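Local coordinates for protein carboxylesterase (Est-2) (Archaeoglobus fulgidus, PDB 5FRD) that probably hydrolyses carboxylic esters as an alpha/beta-hydrolase esterase, and binds coenzyme A near its active site, at residues N63-Y68 with G92-K97; G115-V120 with D176-Y181. One frame throughout, in Å; residues are numbered along the deposited sequence.

Interaction 1. Residues N63-Y68 with G92-K97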
ATOM      1  N   ASN A  63      -3.135  -9.248  14.513  1.00 22.70           N
ATOM      2  CA  ASN A  63      -2.580  -8.448  15.601  0.70 23.90           C
ATOM      3  C   ASN A  63      -1.288  -7.702  15.286  1.00 22.60           C
ATOM      4  O   ASN A  63      -0.759  -6.961  16.119  1.00 25.70           O
ATOM      5  CB  ASN A  63      -2.416  -9.376  16.816  0.70 29.26           C
ATOM      6  CG  ASN A  63      -3.759  -9.835  17.362  0.70 26.71           C
ATOM      7  OD1 ASN A  63      -4.706  -9.043  17.487  0.70 34.86           O
ATOM      8  ND2 ASN A  63      -3.851 -11.106  17.679  0.70 33.37           N
ATOM      9  N   SER A  64      -0.797  -7.838  14.045  1.00 22.75           N
ATOM     10  CA  SER A  64       0.427  -7.161  13.656  1.00 20.24           C
ATOM     11  C   SER A  64       0.520  -6.988  12.152  1.00 18.69           C
ATOM     12  O   SER A  64      -0.103  -7.737  11.387  1.00 19.71           O
ATOM     13  CB  SER A  64       1.662  -7.945  14.118  1.00 24.99           C
ATOM     14  OG  SER A  64       1.745  -9.177  13.443  1.00 28.94           O
ATOM     15  N   VAL A  65       1.321  -6.011  11.752  1.00 18.36           N
ATOM     16  CA  VAL A  65       1.718  -5.864  10.350  1.00 16.67           C
ATOM     17  C   VAL A  65       2.367  -7.158   9.845  1.00 18.51           C
ATOM     18  O   VAL A  65       2.110  -7.564   8.708  1.00 18.08           O
ATOM     19  CB  VAL A  65       2.634  -4.653  10.155  1.00 18.59           C
ATOM     20  CG1 VAL A  65       3.176  -4.576   8.735  1.00 19.36           C
ATOM     21  CG2 VAL A  65       1.901  -3.353  10.453  1.00 22.77           C
ATOM     22  N   ASP A  66       3.205  -7.808  10.652  1.00 18.91           N
ATOM     23  CA  ASP A  66       3.822  -9.081  10.266  0.60 19.73           C
ATOM     24  C   ASP A  66       2.811 -10.154   9.864  1.00 18.14           C
ATOM     25  O   ASP A  66       3.038 -10.905   8.911  1.00 19.57           O
ATOM     26  CB  ASP A  66       4.696  -9.641  11.416  0.60 28.49           C
ATOM     27  CG  ASP A  66       6.135  -9.144  11.374  0.60 52.11           C
ATOM     28  OD1 ASP A  66       6.719  -9.059  10.274  0.60 88.58           O
ATOM     29  OD2 ASP A  66       6.694  -8.860  12.457  0.60104.83           O
ATOM     30  N   GLU A  67       1.689 -10.252  10.580  1.00 19.11           N
ATOM     31  CA  GLU A  67       0.656 -11.214  10.249  0.60 18.70           C
ATOM     32  C   GLU A  67       0.028 -10.901   8.855  1.00 17.35           C
ATOM     33  O   GLU A  67      -0.193 -11.795   8.054  1.00 17.76           O
ATOM     34  CB  GLU A  67      -0.367 -11.271  11.395  0.60 22.19           C
ATOM     35  CG  GLU A  67       0.149 -12.072  12.589  0.60 27.25           C
ATOM     36  CD  GLU A  67      -0.534 -11.735  13.908  0.60 41.22           C
ATOM     37  OE1 GLU A  67      -1.776 -11.605  13.941  0.60 26.69           O
ATOM     38  OE2 GLU A  67       0.180 -11.599  14.928  0.60 46.53           O
ATOM     39  N   TYR A  68      -0.253  -9.615   8.599  1.00 16.43           N
ATOM     40  CA  TYR A  68      -0.703  -9.286   7.254  1.00 15.50           C
ATOM     41  C   TYR A  68       0.348  -9.609   6.207  1.00 16.07           C
ATOM     42  O   TYR A  68       0.025 -10.020   5.091  1.00 14.87           O
ATOM     43  CB  TYR A  68      -1.116  -7.806   7.138  1.00 15.44           C
ATOM     44  CG  TYR A  68      -2.512  -7.508   7.605  1.00 14.75           C
ATOM     45  CD1 TYR A  68      -3.582  -8.294   7.213  1.00 14.15           C
ATOM     46  CD2 TYR A  68      -2.800  -6.386   8.379  1.00 19.00           C
ATOM     47  CE1 TYR A  68      -4.873  -8.037   7.613  1.00 13.95           C
ATOM     48  CE2 TYR A  68      -4.106  -6.125   8.805  1.00 18.58           C
ATOM     49  CZ  TYR A  68      -5.146  -6.963   8.404  1.00 16.91           C
ATOM     50  OH  TYR A  68      -6.455  -6.758   8.827  1.00 19.05           O
ATOM     51  N   GLY A  92       2.416  -0.384   2.562  1.00 12.70           N
ATOM     52  CA  GLY A  92       3.856  -0.196   2.471  1.00 15.23           C
ATOM     53  C   GLY A  92       4.590  -0.753   3.677  1.00 14.40           C
ATOM     54  O   GLY A  92       5.721  -1.217   3.542  1.00 14.20           O
ATOM     55  N   ALA A  93       3.968  -0.705   4.838  1.00 13.57           N
ATOM     56  CA  ALA A  93       4.513  -1.366   6.052  1.00 12.20           C
ATOM     57  C   ALA A  93       4.492  -2.874   5.849  1.00 13.42           C
ATOM     58  O   ALA A  93       5.469  -3.587   6.140  1.00 15.52           O
ATOM     59  CB  ALA A  93       3.755  -0.961   7.292  1.00 12.95           C
ATOM     60  N   VAL A  94       3.380  -3.385   5.346  1.00 13.00           N
ATOM     61  CA  VAL A  94       3.243  -4.807   5.012  1.00 12.97           C
ATOM     62  C   VAL A  94       4.302  -5.191   3.990  1.00 15.62           C
ATOM     63  O   VAL A  94       4.968  -6.219   4.160  1.00 14.84           O
ATOM     64  CB  VAL A  94       1.820  -5.132   4.517  1.00 13.27           C
ATOM     65  CG1 VAL A  94       1.739  -6.564   4.001  1.00 16.41           C
ATOM     66  CG2 VAL A  94       0.811  -4.900   5.624  1.00 15.17           C
ATOM     67  N   ALA A  95       4.519  -4.374   2.956  1.00 13.14           N
ATOM     68  CA  ALA A  95       5.552  -4.647   1.972  1.00 13.59           C
ATOM     69  C   ALA A  95       6.949  -4.735   2.579  1.00 15.16           C
ATOM     70  O   ALA A  95       7.726  -5.606   2.181  1.00 15.96           O
ATOM     71  CB  ALA A  95       5.526  -3.591   0.867  1.00 14.27           C
ATOM     72  N   GLN A  96       7.280  -3.828   3.492  1.00 14.15           N
ATOM     73  CA  GLN A  96       8.585  -3.852   4.125  1.00 14.62           C
ATOM     74  C   GLN A  96       8.748  -5.140   4.938  1.00 17.46           C
ATOM     75  O   GLN A  96       9.802  -5.796   4.811  1.00 18.39           O
ATOM     76  CB  GLN A  96       8.764  -2.639   5.028  1.00 16.00           C
ATOM     77  CG  GLN A  96       8.892  -1.339   4.266  1.00 15.85           C
ATOM     78  CD  GLN A  96       8.806  -0.155   5.181  1.00 16.03           C
ATOM     79  OE1 GLN A  96       9.765   0.163   5.878  1.00 17.12           O
ATOM     80  NE2 GLN A  96       7.648   0.488   5.235  1.00 15.70           N
ATOM     81  N   LYS A  97       7.747  -5.524   5.731  1.00 16.19           N
ATOM     82  CA  LYS A  97       7.816  -6.761   6.501  0.70 15.02           C
ATOM     83  C   LYS A  97       7.858  -7.983   5.595  1.00 17.84           C
ATOM     84  O   LYS A  97       8.572  -8.971   5.894  1.00 19.40           O
ATOM     85  CB  LYS A  97       6.714  -6.856   7.537  0.70 16.09           C
ATOM     86  CG  LYS A  97       6.793  -5.815   8.632  0.70 20.34           C
ATOM     87  CD  LYS A  97       7.968  -5.981   9.588  0.70 36.77           C
ATOM     88  CE  LYS A  97       7.646  -5.424  10.965  0.70 45.68           C
ATOM     89  NZ  LYS A  97       8.529  -6.049  11.984  0.70 36.49           N
TER
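Val-65 puts its CG1 methyl against the flank of helix 90-101, where it lies 3.6 Å from Val-94 N and touches Ala-93 and Lys-97 as well. With CG1 anti to its own backbone N (chi1 174°), the methyl touches Ala-93 CB and Val-94 CG2, each at 3.9 Å. Val-94 CG2 also takes the CB of Tyr-68 at 3.8 Å, while the phenol ring leads away to a hydrogen bond with Asn-53. Two helices of the alpha/beta-hydrolase fold thus meet at the N-terminal turn of helix 65-79, which Ser-64 caps: its OG accepts from Glu-67 N at 3.1 Å. Helix 90-101 begins within what looks like the nucleophile elbow of the family, which the Val-94 side chain touches. An alanine in place of Val-94 would probably leave a gap beside Val-65 CG1 and Tyr-68 CB, where CG2 now sits. Toward the partly exposed side, Lys-97 bends at chi2 (-69°) and crosses Asp-66 obliquely. Its CD lies 3.4 Å from Asp-66 OD1, and its NZ makes a weak, long salt bridge of 3.4 Å to Asp-66 OD2; both side chains are modelled in two conformers, so the pairing is doubtful.

Interaction 2. Residues G115-V120 with D176-Y181. With COA (coenzyme A), chain C.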
ATOM      1  N   GLY A 115       6.018   4.810   5.207  1.00 13.49           N
ATOM      2  CA  GLY A 115       7.075   5.250   6.103  1.00 13.83           C
ATOM      3  C   GLY A 115       7.666   4.084   6.848  1.00 14.95           C
ATOM      4  O   GLY A 115       7.087   2.983   6.918  1.00 14.60           O
ATOM      5  N   ALA A 116       8.828   4.326   7.424  1.00 15.10           N
ATOM      6  CA  ALA A 116       9.485   3.361   8.317  1.00 14.53           C
ATOM      7  C   ALA A 116       8.884   3.308   9.710  1.00 15.94           C
ATOM      8  O   ALA A 116       9.129   2.381  10.465  1.00 16.68           O
ATOM      9  CB  ALA A 116      10.966   3.686   8.407  1.00 16.78           C
ATOM     10  N   ARG A 117       8.051   4.280  10.030  1.00 15.77           N
ATOM     11  CA  ARG A 117       7.311   4.387  11.270  1.00 16.06           C
ATOM     12  C   ARG A 117       6.027   5.137  10.927  1.00 17.24           C
ATOM     13  O   ARG A 117       6.080   6.146  10.181  1.00 16.82           O
ATOM     14  CB  ARG A 117       8.109   5.173  12.311  1.00 17.92           C
ATOM     15  CG  ARG A 117       7.449   5.223  13.683  1.00 20.90           C
ATOM     16  CD  ARG A 117       8.176   6.183  14.615  1.00 24.42           C
ATOM     17  NE  ARG A 117       9.429   5.596  15.089  1.00 24.86           N
ATOM     18  CZ  ARG A 117      10.282   6.207  15.907  1.00 34.77           C
ATOM     19  NH1 ARG A 117      10.064   7.451  16.317  1.00 32.81           N
ATOM     20  NH2 ARG A 117      11.389   5.565  16.275  1.00 37.10           N
ATOM     21  N   LEU A 118       4.895   4.645  11.439  1.00 17.34           N
ATOM     22  CA  LEU A 118       3.585   5.170  11.023  1.00 16.01           C
ATOM     23  C   LEU A 118       2.698   5.532  12.197  1.00 17.60           C
ATOM     24  O   LEU A 118       1.509   5.183  12.256  1.00 16.44           O
ATOM     25  CB  LEU A 118       2.911   4.172  10.073  1.00 15.42           C
ATOM     26  CG  LEU A 118       3.587   3.982   8.709  1.00 17.07           C
ATOM     27  CD1 LEU A 118       2.905   2.851   7.952  1.00 16.75           C
ATOM     28  CD2 LEU A 118       3.549   5.262   7.873  1.00 16.60           C
ATOM     29  N   ARG A 119       3.249   6.315  13.117  1.00 18.46           N
ATOM     30  CA  ARG A 119       2.435   6.863  14.175  1.00 18.69           C
ATOM     31  C   ARG A 119       1.226   7.616  13.598  1.00 16.94           C
ATOM     32  O   ARG A 119       1.336   8.315  12.588  1.00 17.99           O
ATOM     33  CB  ARG A 119       3.261   7.817  15.042  1.00 20.08           C
ATOM     34  CG  ARG A 119       4.284   7.118  15.937  1.00 21.92           C
ATOM     35  CD  ARG A 119       3.669   6.332  17.102  1.00 20.62           C
ATOM     36  NE  ARG A 119       2.598   7.057  17.761  1.00 23.62           N
ATOM     37  CZ  ARG A 119       2.753   8.141  18.521  1.00 28.69           C
ATOM     38  NH1 ARG A 119       3.961   8.617  18.792  1.00 26.80           N
ATOM     39  NH2 ARG A 119       1.670   8.755  19.011  1.00 29.92           N
ATOM     40  N   VAL A 120       0.094   7.472  14.273  1.00 17.08           N
ATOM     41  CA  VAL A 120      -1.144   8.103  13.870  1.00 16.51           C
ATOM     42  C   VAL A 120      -1.541   9.221  14.857  1.00 18.80           C
ATOM     43  O   VAL A 120      -1.522   9.018  16.073  1.00 21.53           O
ATOM     44  CB  VAL A 120      -2.265   7.063  13.770  1.00 18.27           C
ATOM     45  CG1 VAL A 120      -3.570   7.712  13.324  1.00 19.94           C
ATOM     46  CG2 VAL A 120      -1.862   5.924  12.831  1.00 17.95           C
ATOM     47  N   ASP A 176       7.184   0.226  13.591  1.00 19.16           N
ATOM     48  CA  ASP A 176       8.397   1.024  13.769  1.00 20.60           C
ATOM     49  C   ASP A 176       9.641   0.234  13.381  1.00 22.10           C
ATOM     50  O   ASP A 176      10.091  -0.646  14.134  1.00 26.64           O
ATOM     51  CB  ASP A 176       8.502   1.495  15.229  1.00 22.21           C
ATOM     52  CG  ASP A 176       9.716   2.368  15.477  1.00 30.39           C
ATOM     53  OD1 ASP A 176      10.252   2.973  14.521  1.00 23.97           O
ATOM     54  OD2 ASP A 176      10.161   2.428  16.638  1.00 42.76           O
ATOM     55  N   LEU A 177      10.200   0.579  12.221  1.00 17.66           N
ATOM     56  CA  LEU A 177      11.475   0.075  11.763  1.00 19.62           C
ATOM     57  C   LEU A 177      12.518   1.202  11.678  1.00 19.73           C
ATOM     58  O   LEU A 177      13.587   0.991  11.112  1.00 21.59           O
ATOM     59  CB  LEU A 177      11.306  -0.551  10.387  1.00 20.07           C
ATOM     60  CG  LEU A 177      10.449  -1.802  10.271  1.00 20.24           C
ATOM     61  CD1 LEU A 177      10.347  -2.262   8.831  1.00 21.10           C
ATOM     62  CD2 LEU A 177      10.990  -2.940  11.133  1.00 28.60           C
ATOM     63  N   LEU A 178      12.233   2.368  12.234  1.00 19.64           N
ATOM     64  CA  LEU A 178      13.023   3.571  11.921  1.00 19.68           C
ATOM     65  C   LEU A 178      14.509   3.396  12.325  1.00 20.11           C
ATOM     66  O   LEU A 178      15.400   3.639  11.518  1.00 22.20           O
ATOM     67  CB  LEU A 178      12.391   4.785  12.598  1.00 24.57           C
ATOM     68  CG  LEU A 178      12.898   6.171  12.232  1.00 27.18           C
ATOM     69  CD1 LEU A 178      12.489   6.510  10.815  1.00 32.74           C
ATOM     70  CD2 LEU A 178      12.342   7.211  13.209  1.00 31.69           C
ATOM     71  N   GLU A 179      14.745   2.982  13.550  1.00 21.77           N
ATOM     72  CA  GLU A 179      16.118   2.858  14.045  0.60 22.72           C
ATOM     73  C   GLU A 179      16.876   1.764  13.320  1.00 25.69           C
ATOM     74  O   GLU A 179      18.064   1.902  13.096  1.00 26.15           O
ATOM     75  CB  GLU A 179      16.147   2.686  15.576  0.60 29.22           C
ATOM     76  CG  GLU A 179      15.766   3.964  16.315  0.60 36.18           C
ATOM     77  CD  GLU A 179      16.716   5.124  16.042  0.60 62.05           C
ATOM     78  OE1 GLU A 179      17.947   4.895  15.983  0.60 60.30           O
ATOM     79  OE2 GLU A 179      16.225   6.263  15.868  0.60 49.36           O
ATOM     80  N   ASP A 180      16.182   0.693  12.936  1.00 22.98           N
ATOM     81  CA  ASP A 180      16.808  -0.384  12.180  1.00 25.40           C
ATOM     82  C   ASP A 180      17.305   0.086  10.815  1.00 28.03           C
ATOM     83  O   ASP A 180      18.343  -0.354  10.347  1.00 26.17           O
ATOM     84  CB  ASP A 180      15.845  -1.559  12.028  1.00 28.84           C
ATOM     85  CG  ASP A 180      15.551  -2.278  13.347  1.00 43.72           C
ATOM     86  OD1 ASP A 180      16.266  -2.092  14.349  1.00 50.30           O
ATOM     87  OD2 ASP A 180      14.587  -3.066  13.374  1.00 72.11           O
ATOM     88  N   TYR A 181      16.580   0.994  10.158  1.00 21.12           N
ATOM     89  CA  TYR A 181      17.119   1.639   8.987  1.00 22.77           C
ATOM     90  C   TYR A 181      18.299   2.550   9.365  1.00 23.46           C
ATOM     91  O   TYR A 181      19.308   2.519   8.693  1.00 29.56           O
ATOM     92  CB  TYR A 181      16.069   2.502   8.267  1.00 21.95           C
ATOM     93  CG  TYR A 181      15.096   1.775   7.367  1.00 22.21           C
ATOM     94  CD1 TYR A 181      15.423   1.466   6.057  1.00 22.76           C
ATOM     95  CD2 TYR A 181      13.820   1.471   7.820  1.00 19.78           C
ATOM     96  CE1 TYR A 181      14.503   0.831   5.217  1.00 24.12           C
ATOM     97  CE2 TYR A 181      12.898   0.831   6.996  1.00 18.57           C
ATOM     98  CZ  TYR A 181      13.236   0.535   5.711  1.00 21.31           C
ATOM     99  OH  TYR A 181      12.306  -0.108   4.911  1.00 23.00           O
TER
HETATM  100  N1A COA C1257      10.365   8.688   8.558  1.00 20.45           N
HETATM  101  C2A COA C1257      11.296   9.559   8.973  1.00 23.06           C
HETATM  102  N3A COA C1257      11.230  10.138  10.179  1.00 27.31           N
HETATM  103  C4A COA C1257      10.226   9.845  11.034  1.00 22.76           C
HETATM  104  C5A COA C1257       9.183   8.911  10.663  1.00 20.79           C
HETATM  105  C6A COA C1257       9.312   8.312   9.345  1.00 20.31           C
HETATM  106  N6A COA C1257       8.376   7.438   8.920  1.00 18.08           N
HETATM  107  N7A COA C1257       8.298   8.815  11.668  1.00 22.45           N
HETATM  108  C8A COA C1257       8.773   9.618  12.637  1.00 29.53           C
HETATM  109  N9A COA C1257       9.911  10.226  12.244  1.00 29.43           N
HETATM  110  C1B COA C1257      10.670  11.202  13.050  1.00 31.94           C
HETATM  111  C2B COA C1257       9.871  12.471  13.109  1.00 28.71           C
HETATM  112  O2B COA C1257      10.137  13.268  11.956  1.00 35.12           O
HETATM  113  C3B COA C1257      10.323  13.052  14.439  1.00 38.10           C
HETATM  114  O3B COA C1257      11.553  13.748  14.244  1.00 50.13           O
HETATM  115  P3B COA C1257      11.847  15.190  14.914  1.00 54.57           P
HETATM  116  O7A COA C1257      11.813  14.854  16.390  1.00 66.89           O
HETATM  117  O8A COA C1257      10.718  16.065  14.409  1.00 43.84           O
HETATM  118  O9A COA C1257      13.203  15.566  14.356  1.00 65.70           O
HETATM  119  C4B COA C1257      10.558  11.829  15.304  1.00 26.28           C
HETATM  120  O4B COA C1257      10.789  10.745  14.382  1.00 29.39           O
HETATM  121  C5B COA C1257       9.406  11.481  16.232  1.00 27.50           C
HETATM  122  O5B COA C1257       8.212  11.294  15.455  1.00 25.67           O
HETATM  123  P1A COA C1257       7.090  10.231  15.888  1.00 24.39           P
HETATM  124  O1A COA C1257       7.695   8.947  16.278  1.00 23.99           O
HETATM  125  O2A COA C1257       6.102  10.215  14.721  1.00 23.91           O
HETATM  126  O3A COA C1257       6.367  10.777  17.217  1.00 27.30           O
HETATM  127  P2A COA C1257       5.742  12.227  17.530  1.00 30.20           P
HETATM  128  O4A COA C1257       5.120  11.993  18.879  1.00 35.35           O
HETATM  129  O5A COA C1257       6.755  13.296  17.258  1.00 36.21           O
HETATM  130  O6A COA C1257       4.587  12.508  16.432  1.00 28.66           O
HETATM  131  CBP COA C1257       2.544  12.294  15.257  1.00 21.99           C
HETATM  132  CCP COA C1257       3.403  11.723  16.376  1.00 29.29           C
HETATM  133  CDP COA C1257       1.295  11.424  15.127  1.00 25.76           C
HETATM  134  CEP COA C1257       2.147  13.735  15.637  1.00 28.13           C
HETATM  135  CAP COA C1257       3.355  12.271  13.937  1.00 26.55           C
HETATM  136  OAP COA C1257       3.856  10.933  13.681  1.00 24.69           O
HETATM  137  C9P COA C1257       2.546  12.751  12.752  1.00 24.63           C
HETATM  138  O9P COA C1257       2.220  13.916  12.665  1.00 25.62           O
HETATM  139  N8P COA C1257       2.249  11.837  11.811  1.00 24.01           N
HETATM  140  C7P COA C1257       1.619  12.163  10.529  1.00 22.35           C
HETATM  141  C6P COA C1257       0.096  12.081  10.544  1.00 22.24           C
HETATM  142  C5P COA C1257      -0.542  10.708  10.630  1.00 22.76           C
HETATM  143  O5P COA C1257      -1.435  10.483  11.456  1.00 21.01           O
HETATM  144  N4P COA C1257      -0.147   9.795   9.739  1.00 21.12           N
HETATM  145  C3P COA C1257      -0.756   8.489   9.636  1.00 24.81           C
HETATM  146  C2P COA C1257       0.285   7.474   9.227  1.00 23.39           C
HETATM  147  S1P COA C1257      -0.532   5.886   8.954  1.00 24.44           S
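Arg-117 and Asp-176 extend alongside each other in the same direction, with guanidinium and carboxylate planes turned 82° apart. A bend at chi3 (-75°) sets Arg-117 NE against Asp-176 OD1 in a nearly straight bond of 2.8 Å; the oxygen lies in the guanidinium plane but is itself approached from above the carboxylate plane. From the opposite face of that carboxylate comes Leu-178 N, 3.1 Å from Asp-176 OD1, closing an Asx turn; one oxygen is thus gripped by two donors, which probably keeps the carboxylate from turning. Leu-178 crosses Arg-117 at about a right angle and sets CD2 over the centre of the guanidinium, 3.5 Å above its plane. Here the loop after strand 106-112 of the alpha/beta-hydrolase fold meets the start of helix 178-182 and forms one wall of the coenzyme A pocket. At another edge of the guanidinium, Arg-117 NH1 bonds coenzyme A O1A, a phosphate oxygen, at 2.8 Å. The adenine amino group N6A donates to Arg-117 O at 2.9 Å, and Leu-178 CD1 packs against the adenine at C2A. Leu-177 N meets Ala-116 O at 2.7 Å, a bond that belongs to the single beta bridge pairing Arg-117 with Asp-176. Ala-116 CB touches the Tyr-181 ring, 3.7 Å from CD2, and also meets Phe-210 of helix 205-214.

How the interactions relate
Interactions 1 and 2 are both largely buried; helix 90-101 is one partner of interaction 1, and its residues also touch interaction 2. Interaction 1 packs it against helix 65-79 through small apolar side chains, with its one polar pair on the partly exposed side. Interaction 2 lies farther from the centre of the chain, joins a loop to a helix start, and relies on a salt bridge with the exposed Asp-176, one backbone hydrogen bond and contacts to coenzyme A. Gln-96 links the two: OE1 reaches Tyr-181 OH and NE2 reaches Gly-115 O, both probable hydrogen bonds. Ala-93 is shared as well, its CB meeting Val-65 in 63-68 and Leu-118 in 115-120. The centres are about 12 Å apart.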